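Local coordinates for leucyl-trna synthetase (Plasmodium falciparum, PDB 5FOD), which probably charges its cognate tRNA with leucine using ATP, the part crystallised here being the editing domain, which probably hydrolyses misacylated tRNA, at residues N27-R30 against S31-V35; R241-K244 against N245-E249. The protein carries 1 engineered substitution. All blocks are in the same frame, centred on the assembly; numbering follows the deposited sequence.

Interaction 1: residues N27-R30 against S31-V35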
loop_
_atom_site.group_PDB
_atom_site.type_symbol
_atom_site.label_atom_id
_atom_site.label_comp_id
_atom_site.label_asym_id
_atom_site.label_seq_id
_atom_site.Cartn_x
_atom_site.Cartn_y
_atom_site.Cartn_z
ATOM N N ASN A 27 13.545 11.109 -11.775
ATOM C CA ASN A 27 13.110 10.936 -13.173
ATOM C C ASN A 27 11.720 11.563 -13.351
ATOM O O ASN A 27 11.441 12.210 -14.356
ATOM C CB ASN A 27 13.011 9.451 -13.584
ATOM C CG ASN A 27 14.367 8.810 -13.854
ATOM O OD1 ASN A 27 15.332 9.469 -14.249
ATOM N ND2 ASN A 27 14.435 7.499 -13.671
ATOM N N SER A 28 10.855 11.367 -12.363
ATOM C CA SER A 28 9.543 11.982 -12.392
ATOM C C SER A 28 9.610 13.497 -12.352
ATOM O O SER A 28 8.866 14.132 -13.092
ATOM C CB SER A 28 8.623 11.466 -11.295
ATOM O OG SER A 28 8.400 10.090 -11.495
ATOM N N ILE A 29 10.441 14.081 -11.484
ATOM C CA ILE A 29 10.579 15.528 -11.491
ATOM C C ILE A 29 11.008 16.037 -12.895
ATOM O O ILE A 29 10.403 16.982 -13.426
ATOM C CB ILE A 29 11.537 16.067 -10.413
ATOM C CG1 ILE A 29 11.069 15.748 -8.979
ATOM C CG2 ILE A 29 11.737 17.579 -10.563
ATOM C CD1 ILE A 29 9.785 16.422 -8.534
ATOM N N ARG A 30 12.022 15.397 -13.472
ATOM C CA ARG A 30 12.559 15.785 -14.757
ATOM C C ARG A 30 11.489 15.567 -15.878
ATOM O O ARG A 30 11.325 16.393 -16.767
ATOM C CB ARG A 30 13.833 15.006 -15.061
ATOM C CG ARG A 30 15.105 15.566 -14.433
ATOM C CD ARG A 30 16.378 14.954 -15.042
ATOM N NE ARG A 30 16.372 13.533 -14.751
ATOM C CZ ARG A 30 16.849 12.969 -13.646
ATOM N NH1 ARG A 30 17.480 13.676 -12.724
ATOM N NH2 ARG A 30 16.734 11.655 -13.509
ATOM N N SER A 31 10.757 14.469 -15.826
ATOM C CA SER A 31 9.736 14.240 -16.859
ATOM C C SER A 31 8.660 15.315 -16.772
ATOM O O SER A 31 8.185 15.809 -17.795
ATOM C CB SER A 31 9.085 12.889 -16.661
ATOM O OG SER A 31 8.293 12.987 -15.477
ATOM N N SER A 32 8.269 15.698 -15.565
ATOM C CA SER A 32 7.154 16.645 -15.405
ATOM C C SER A 32 7.556 18.095 -15.762
ATOM O O SER A 32 6.752 18.834 -16.347
ATOM C CB SER A 32 6.516 16.546 -14.023
ATOM O OG SER A 32 7.192 17.312 -13.066
ATOM N N GLN A 33 8.793 18.468 -15.429
ATOM C CA GLN A 33 9.439 19.681 -15.944
ATOM C C GLN A 33 9.542 19.672 -17.465
ATOM O O GLN A 33 9.397 20.723 -18.105
ATOM C CB GLN A 33 10.823 19.887 -15.306
ATOM C CG GLN A 33 10.772 20.245 -13.827
ATOM C CD GLN A 33 12.165 20.369 -13.205
ATOM O OE1 GLN A 33 13.048 19.521 -13.419
ATOM N NE2 GLN A 33 12.372 21.423 -12.432
ATOM N N SER A 34 9.761 18.506 -18.058
ATOM C CA SER A 34 9.820 18.424 -19.522
ATOM C C SER A 34 8.413 18.601 -20.135
ATOM O O SER A 34 8.207 19.492 -20.986
ATOM C CB SER A 34 10.488 17.125 -19.999
ATOM O OG SER A 34 10.506 17.035 -21.426
ATOM N N VAL A 35 7.449 17.786 -19.702
ATOM C CA VAL A 35 6.073 17.897 -20.245
ATOM C C VAL A 35 5.473 19.318 -20.085
ATOM O O VAL A 35 4.832 19.795 -21.020
ATOM C CB VAL A 35 5.066 16.807 -19.739
ATOM C CG1 VAL A 35 5.573 15.392 -20.019
ATOM C CG2 VAL A 35 4.725 16.984 -18.274
#
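Asn27, Ser28, Ile29 and Arg30 each offer a carbonyl to the amide four residues on, in Ser31, Ser32, Gln33 and Ser34, a run of alpha-helical turns in which the Ser31 N to Asn27 O bond measures 2.8 Å. Two of these carbonyls carry a second load. Ser31 OG donates to Ser28 O at 2.7 Å, and it arrives on the same face of that carbonyl's plane as Ser32 N. The serine hydroxyl sits between its own backbone N and carbonyl carbon (chi1 70°), which turns it back along the helix to the preceding turn. Ser32 repeats the pattern one residue later: its OG donates to Ile29 O over 3.2 Å, while Gln33 N reaches the same oxygen in a nearly straight bond, with an angle of 172° at the hydrogen. The hydroxyls of Ser31 and Ser32 thus both donate to carbonyls of their own helix.

Gln33 leans back along Ile29, its chain extended beyond CG. Its CG lies 3.3 Å from Ile29 O, and the end of the amide crosses the isoleucine branch at a slant, with Gln33 OE1 3.7 Å from Ile29 CG2. The chain of Arg30 bends at chi3 (-63°) and returns toward the N-terminal side of the helix, where Arg30 NH2 donates to Asn27 OD1 at 2.7 Å. The asparagine oxygen lies at the guanidinium edge, in its plane, although the nitrogen stands tilted from the amide plane of Asn27.

This is the C-terminal part of helix 18-35, with Ile29 and Ser32 buried and Asn27, Arg30, Ser31 and Gln33 exposed. Ile29 packs against Phe63 and Trp78, Ser32 meets Phe62 and Phe63, and Ser28, whose own hydroxyl bonds to Ile24 O, rests with Ile29 on strand 182-187 at Asn184.

Interaction 2: residues R241-K244 against N245-E249; sequences RKKK and NYYCE
Lys243 O lies at the edges of both the Tyr246 and the Tyr247 ring, near the plane of each, and comes within 3.3 Å of Tyr247 CD2. The two rings also meet one another: Tyr246 CD2 stands over one face of Tyr247, 3.8 Å above the plane and displaced toward the rim, while Tyr247 CD2 lies in plane at the edge of Tyr246. The same lysine carbonyl accepts a hydrogen bond from Tyr247 N at 3.1 Å, in the carbonyl plane, so this oxygen holds the Tyr247 amide and lies beside the edge of its ring. One residue further on, Cys248 N donates to Lys244 O at 2.9 Å.

The side chain of Lys243 bends at chi2 and chi3, crossing Tyr247 at an angle and leaving NZ 4.0 Å from Tyr247 OH. Lys244 goes the other way. With its CG lodged between backbone N and carbonyl carbon (chi1 70°), it runs out fully extended beside Asn245, whose OD1 is 3.8 Å from Lys244 CG, and its NZ forms a salt bridge with Glu255.

Tyr247 is buried and touches Tyr288. Lys243, the first residue to leave helical geometry after helix 231-242, is also the N-cap position of helix 244-250: a helix-to-helix junction with a single-residue break, on the surface of the editing domain.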
loop_
_atom_site.group_PDB
_atom_site.type_symbol
_atom_site.label_atom_id
_atom_site.label_comp_id
_atom_site.label_asym_id
_atom_site.label_seq_id
_atom_site.Cartn_x
_atom_site.Cartn_y
_atom_site.Cartn_z
ATOM N N ARG A 241 1.809 -14.921 -12.422
ATOM C CA ARG A 241 2.618 -16.143 -12.566
ATOM C C ARG A 241 2.395 -16.846 -13.910
ATOM O O ARG A 241 3.345 -17.063 -14.655
ATOM C CB ARG A 241 2.359 -17.121 -11.416
ATOM C CG ARG A 241 3.004 -16.662 -10.129
ATOM C CD ARG A 241 2.739 -17.613 -8.978
ATOM N NE ARG A 241 3.507 -17.119 -7.830
ATOM C CZ ARG A 241 3.288 -17.390 -6.547
ATOM N NH1 ARG A 241 2.300 -18.186 -6.175
ATOM N NH2 ARG A 241 4.087 -16.849 -5.614
ATOM N N LYS A 242 1.152 -17.156 -14.234
ATOM C CA LYS A 242 0.792 -17.762 -15.532
ATOM C C LYS A 242 1.300 -16.969 -16.747
ATOM O O LYS A 242 1.674 -17.577 -17.748
ATOM C CB LYS A 242 -0.738 -17.963 -15.667
ATOM C CG LYS A 242 -1.285 -19.152 -14.888
ATOM C CD LYS A 242 -2.756 -19.481 -15.214
ATOM C CE LYS A 242 -3.728 -18.341 -14.863
ATOM N NZ LYS A 242 -5.160 -18.684 -15.107
ATOM N N LYS A 243 1.312 -15.637 -16.678
ATOM C CA LYS A 243 1.671 -14.812 -17.849
ATOM C C LYS A 243 2.908 -14.027 -17.570
ATOM O O LYS A 243 2.979 -12.836 -17.841
ATOM C CB LYS A 243 0.530 -13.887 -18.221
ATOM C CG LYS A 243 -0.745 -14.618 -18.643
ATOM C CD LYS A 243 -1.999 -13.998 -18.036
ATOM C CE LYS A 243 -2.317 -12.638 -18.624
ATOM N NZ LYS A 243 -3.075 -11.808 -17.642
ATOM N N LYS A 244 3.897 -14.724 -17.046
ATOM C CA LYS A 244 5.090 -14.092 -16.479
ATOM C C LYS A 244 5.954 -13.450 -17.555
ATOM O O LYS A 244 6.633 -12.492 -17.266
ATOM C CB LYS A 244 5.922 -15.086 -15.683
ATOM C CG LYS A 244 6.612 -16.117 -16.561
ATOM C CD LYS A 244 7.105 -17.290 -15.763
ATOM C CE LYS A 244 7.692 -18.299 -16.718
ATOM N NZ LYS A 244 8.185 -19.478 -15.964
ATOM N N ASN A 245 5.913 -13.968 -18.785
ATOM C CA ASN A 245 6.693 -13.371 -19.883
ATOM C C ASN A 245 6.176 -12.017 -20.281
ATOM O O ASN A 245 6.942 -11.076 -20.436
ATOM C CB ASN A 245 6.683 -14.266 -21.114
ATOM C CG ASN A 245 7.333 -15.605 -20.860
ATOM O OD1 ASN A 245 8.240 -15.751 -20.012
ATOM N ND2 ASN A 245 6.876 -16.600 -21.596
ATOM N N TYR A 246 4.864 -11.936 -20.437
ATOM C CA TYR A 246 4.170 -10.667 -20.634
ATOM C C TYR A 246 4.438 -9.637 -19.515
ATOM O O TYR A 246 4.703 -8.465 -19.799
ATOM C CB TYR A 246 2.660 -10.931 -20.716
ATOM C CG TYR A 246 1.815 -9.673 -20.713
ATOM C CD1 TYR A 246 1.524 -8.985 -21.905
ATOM C CD2 TYR A 246 1.312 -9.156 -19.516
ATOM C CE1 TYR A 246 0.733 -7.838 -21.899
ATOM C CE2 TYR A 246 0.548 -8.000 -19.499
ATOM C CZ TYR A 246 0.247 -7.354 -20.691
ATOM O OH TYR A 246 -0.518 -6.222 -20.639
ATOM N N TYR A 247 4.282 -10.048 -18.247
ATOM C CA TYR A 247 4.517 -9.101 -17.120
ATOM C C TYR A 247 6.002 -8.687 -16.949
ATOM O O TYR A 247 6.283 -7.510 -16.740
ATOM C CB TYR A 247 3.945 -9.642 -15.802
ATOM C CG TYR A 247 2.432 -9.475 -15.679
ATOM C CD1 TYR A 247 1.884 -8.242 -15.345
ATOM C CD2 TYR A 247 1.555 -10.541 -15.934
ATOM C CE1 TYR A 247 0.514 -8.072 -15.215
ATOM C CE2 TYR A 247 0.178 -10.379 -15.788
ATOM C CZ TYR A 247 -0.328 -9.136 -15.444
ATOM O OH TYR A 247 -1.669 -8.930 -15.276
ATOM N N CYS A 248 6.924 -9.635 -17.044
ATOM C CA CYS A 248 8.374 -9.329 -16.964
ATOM C C CYS A 248 8.867 -8.530 -18.161
ATOM O O CYS A 248 9.771 -7.720 -18.033
ATOM C CB CYS A 248 9.198 -10.608 -16.775
ATOM S SG CYS A 248 8.751 -11.541 -15.278
ATOM N N GLU A 249 8.231 -8.715 -19.309
ATOM C CA GLU A 249 8.514 -7.907 -20.485
ATOM C C GLU A 249 7.947 -6.508 -20.367
ATOM O O GLU A 249 8.576 -5.562 -20.850
ATOM C CB GLU A 249 7.972 -8.609 -21.749
ATOM C CG GLU A 249 8.581 -8.174 -23.078
ATOM C CD GLU A 249 7.798 -7.101 -23.823
ATOM O OE1 GLU A 249 6.716 -6.650 -23.362
ATOM O OE2 GLU A 249 8.280 -6.718 -24.913
#

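How the interactions relate
Interaction 1 closes well before interaction 2 opens along the chain, and their centres lie 29 Å apart, with nearest atoms about 16 Å apart and no touch between them. Both belong to the editing domain and sit toward its periphery, more than 20 Å from the centre of the chain, but on different helical elements. Residues 27-35 form the end of helix 18-35, which follows strand 7-15 of the mixed ten-strand sheet; residues 241-249 join helices 231-242 and 244-250, beyond strand 222-225 of the same sheet. One contact lies within the last turns of a single helix, the other at the short break between two, as separate local features of a single domain.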